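Local coordinates for thymidylate synthase thyX (Helicobacter pylori, PDB 3N3Y), which probably catalyses the reductive methylation of dUMP to dTMP, with methylenetetrahydrofolate as methyl donor and NADPH and reduced FAD as the reductants, at residues 105-110 against 133-138. Numbering follows the deposited sequence.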
ATOM      1  N   SER A 105      19.176 -13.244  38.776  1.00 48.55           N
ATOM      2  CA  SER A 105      20.215 -13.618  37.822  1.00 46.65           C
ATOM      3  C   SER A 105      19.917 -14.953  37.153  1.00 41.38           C
ATOM      4  O   SER A 105      19.305 -15.826  37.757  1.00 37.39           O
ATOM      5  CB  SER A 105      21.579 -13.689  38.513  1.00 42.12           C
ATOM      6  OG  SER A 105      22.542 -14.262  37.647  1.00 40.89           O
ATOM      7  N   PHE A 106      20.351 -15.103  35.904  1.00 41.81           N
ATOM      8  CA  PHE A 106      20.205 -16.374  35.187  1.00 37.57           C
ATOM      9  C   PHE A 106      21.505 -17.195  35.215  1.00 42.19           C
ATOM     10  O   PHE A 106      21.578 -18.277  34.629  1.00 42.17           O
ATOM     11  CB  PHE A 106      19.755 -16.130  33.743  1.00 36.80           C
ATOM     12  CG  PHE A 106      18.439 -15.397  33.627  1.00 39.08           C
ATOM     13  CD1 PHE A 106      17.237 -16.075  33.768  1.00 40.86           C
ATOM     14  CD2 PHE A 106      18.407 -14.030  33.382  1.00 38.88           C
ATOM     15  CE1 PHE A 106      16.028 -15.407  33.671  1.00 34.71           C
ATOM     16  CE2 PHE A 106      17.200 -13.357  33.285  1.00 41.10           C
ATOM     17  CZ  PHE A 106      16.010 -14.051  33.431  1.00 40.81           C
ATOM     18  N   LEU A 107      22.530 -16.662  35.880  1.00 42.14           N
ATOM     19  CA  LEU A 107      23.787 -17.382  36.087  1.00 43.39           C
ATOM     20  C   LEU A 107      23.832 -17.949  37.508  1.00 41.53           C
ATOM     21  O   LEU A 107      23.345 -17.322  38.444  1.00 43.32           O
ATOM     22  CB  LEU A 107      24.986 -16.463  35.856  1.00 43.69           C
ATOM     23  CG  LEU A 107      25.025 -15.769  34.495  1.00 42.88           C
ATOM     24  CD1 LEU A 107      26.245 -14.844  34.373  1.00 41.46           C
ATOM     25  CD2 LEU A 107      24.999 -16.795  33.370  1.00 41.76           C
ATOM     26  N   PRO A 108      24.416 -19.143  37.668  1.00 41.07           N
ATOM     27  CA  PRO A 108      25.082 -19.868  36.588  1.00 38.44           C
ATOM     28  C   PRO A 108      24.078 -20.586  35.708  1.00 38.62           C
ATOM     29  O   PRO A 108      22.950 -20.848  36.128  1.00 40.63           O
ATOM     30  CB  PRO A 108      25.934 -20.886  37.342  1.00 39.77           C
ATOM     31  CG  PRO A 108      25.113 -21.204  38.547  1.00 38.85           C
ATOM     32  CD  PRO A 108      24.401 -19.921  38.922  1.00 48.08           C
ATOM     33  N   LEU A 109      24.488 -20.884  34.484  1.00 35.44           N
ATOM     34  CA  LEU A 109      23.671 -21.681  33.591  1.00 37.67           C
ATOM     35  C   LEU A 109      23.451 -23.019  34.253  1.00 43.50           C
ATOM     36  O   LEU A 109      24.383 -23.610  34.805  1.00 42.39           O
ATOM     37  CB  LEU A 109      24.380 -21.880  32.249  1.00 39.84           C
ATOM     38  CG  LEU A 109      24.720 -20.599  31.478  1.00 44.49           C
ATOM     39  CD1 LEU A 109      25.216 -20.917  30.076  1.00 38.60           C
ATOM     40  CD2 LEU A 109      23.511 -19.672  31.421  1.00 36.27           C
ATOM     41  N   ASN A 110      22.210 -23.473  34.231  1.00 40.18           N
ATOM     42  CA  ASN A 110      21.855 -24.793  34.707  1.00 42.60           C
ATOM     43  C   ASN A 110      20.394 -24.986  34.365  1.00 44.96           C
ATOM     44  O   ASN A 110      19.723 -24.026  33.977  1.00 44.58           O
ATOM     45  CB  ASN A 110      22.119 -24.941  36.212  1.00 44.33           C
ATOM     46  CG  ASN A 110      21.323 -23.957  37.045  1.00 46.21           C
ATOM     47  OD1 ASN A 110      20.235 -23.540  36.660  1.00 46.43           O
ATOM     48  ND2 ASN A 110      21.863 -23.584  38.195  1.00 43.62           N
ATOM     49  N   SER A 133      22.427 -16.967  24.136  1.00 25.19           N
ATOM     50  CA  SER A 133      21.306 -16.031  24.275  1.00 29.26           C
ATOM     51  C   SER A 133      21.097 -15.676  25.730  1.00 27.43           C
ATOM     52  O   SER A 133      20.866 -14.513  26.057  1.00 29.06           O
ATOM     53  CB  SER A 133      20.006 -16.578  23.684  1.00 26.29           C
ATOM     54  OG  SER A 133      20.148 -16.749  22.299  1.00 30.21           O
ATOM     55  N   VAL A 134      21.182 -16.679  26.598  1.00 26.72           N
ATOM     56  CA  VAL A 134      21.067 -16.451  28.040  1.00 26.15           C
ATOM     57  C   VAL A 134      22.194 -15.559  28.574  1.00 29.03           C
ATOM     58  O   VAL A 134      21.943 -14.651  29.362  1.00 27.95           O
ATOM     59  CB  VAL A 134      21.015 -17.772  28.823  1.00 32.79           C
ATOM     60  CG1 VAL A 134      20.826 -17.507  30.339  1.00 25.29           C
ATOM     61  CG2 VAL A 134      19.873 -18.650  28.269  1.00 29.12           C
ATOM     62  N   LEU A 135      23.424 -15.791  28.122  1.00 26.67           N
ATOM     63  CA  LEU A 135      24.523 -14.905  28.500  1.00 29.54           C
ATOM     64  C   LEU A 135      24.182 -13.453  28.155  1.00 27.92           C
ATOM     65  O   LEU A 135      24.364 -12.554  28.977  1.00 26.79           O
ATOM     66  CB  LEU A 135      25.849 -15.329  27.841  1.00 25.29           C
ATOM     67  CG  LEU A 135      26.331 -16.745  28.194  1.00 37.45           C
ATOM     68  CD1 LEU A 135      27.808 -16.965  27.840  1.00 25.54           C
ATOM     69  CD2 LEU A 135      26.081 -17.071  29.669  1.00 29.00           C
ATOM     70  N   ALA A 136      23.678 -13.242  26.937  1.00 29.28           N
ATOM     71  CA  ALA A 136      23.301 -11.910  26.457  1.00 26.12           C
ATOM     72  C   ALA A 136      22.166 -11.337  27.285  1.00 23.93           C
ATOM     73  O   ALA A 136      22.155 -10.148  27.596  1.00 25.35           O
ATOM     74  CB  ALA A 136      22.917 -11.956  24.978  1.00 24.06           C
ATOM     75  N   LEU A 137      21.212 -12.193  27.633  1.00 24.03           N
ATOM     76  CA  LEU A 137      20.071 -11.783  28.434  1.00 25.91           C
ATOM     77  C   LEU A 137      20.533 -11.360  29.817  1.00 30.93           C
ATOM     78  O   LEU A 137      20.052 -10.368  30.363  1.00 30.25           O
ATOM     79  CB  LEU A 137      19.030 -12.910  28.540  1.00 27.00           C
ATOM     80  CG  LEU A 137      17.807 -12.625  29.425  1.00 29.75           C
ATOM     81  CD1 LEU A 137      16.891 -11.594  28.785  1.00 32.10           C
ATOM     82  CD2 LEU A 137      17.028 -13.888  29.710  1.00 32.41           C
ATOM     83  N   GLU A 138      21.476 -12.117  30.379  1.00 32.06           N
ATOM     84  CA  GLU A 138      22.045 -11.782  31.682  1.00 33.79           C
ATOM     85  C   GLU A 138      22.760 -10.422  31.655  1.00 32.17           C
ATOM     86  O   GLU A 138      22.509  -9.585  32.506  1.00 33.33           O
ATOM     87  CB  GLU A 138      22.962 -12.904  32.203  1.00 31.83           C
ATOM     88  CG  GLU A 138      23.599 -12.615  33.569  1.00 40.73           C
ATOM     89  CD  GLU A 138      22.580 -12.484  34.714  1.00 44.06           C
ATOM     90  OE1 GLU A 138      21.406 -12.886  34.544  1.00 46.79           O
ATOM     91  OE2 GLU A 138      22.965 -11.987  35.796  1.00 46.51           O
TER
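F106 and E138 bring the backbones of segment 105-110, the end of the loop before helix 111-117, and of helix 127-145 closest together, their CA atoms 6.1 Å apart. The segment begins with an ST turn, in which S105 OG accepts a hydrogen bond from L107 N, and ends at the N-cap of helix 111-117, where N110 OD1 accepts a hydrogen bond from N113 N. The arrangement exemplifies how an irregular segment can be held against a helix by one buried carboxylate together with a row of apolar contacts. E138 leaves the helix with CG anti to its backbone N (chi1 180°), then bends at chi2, turning its carboxylate to the start of the segment. There F106 N donates to OE1 of E138 at 2.8 Å, nearly straight at 174° yet from above the carboxylate plane. The same oxygen lies at the edge of the F106 ring, 3.4 Å from CD2, with carboxylate and ring planes 80° apart. The other oxygen, OE2, lies 3.0 Å from S105 OG and forms a salt bridge with R141, which probably helps to keep the buried acid ionised. L137 takes one face of the F106 ring: its CD2 makes a CH-pi contact 3.9 Å from the centroid, displaced toward the rim. Helix 111-117 packs against F106 too, through R116 and A117. Beyond the cis peptide preceding P108, L109 passes alongside V134, their methyls CD2 and CG1 meeting at 3.6 Å. L107 and L109 each cross L135 at roughly a right angle, and both reach its CD2 methyl. The contact lies far from the centre of the chain, the L137 side chain about 14 Å from bound dUMP. L107 crosses the aliphatic part of E138 at a slant, its CD1 3.6 Å from E138 CG.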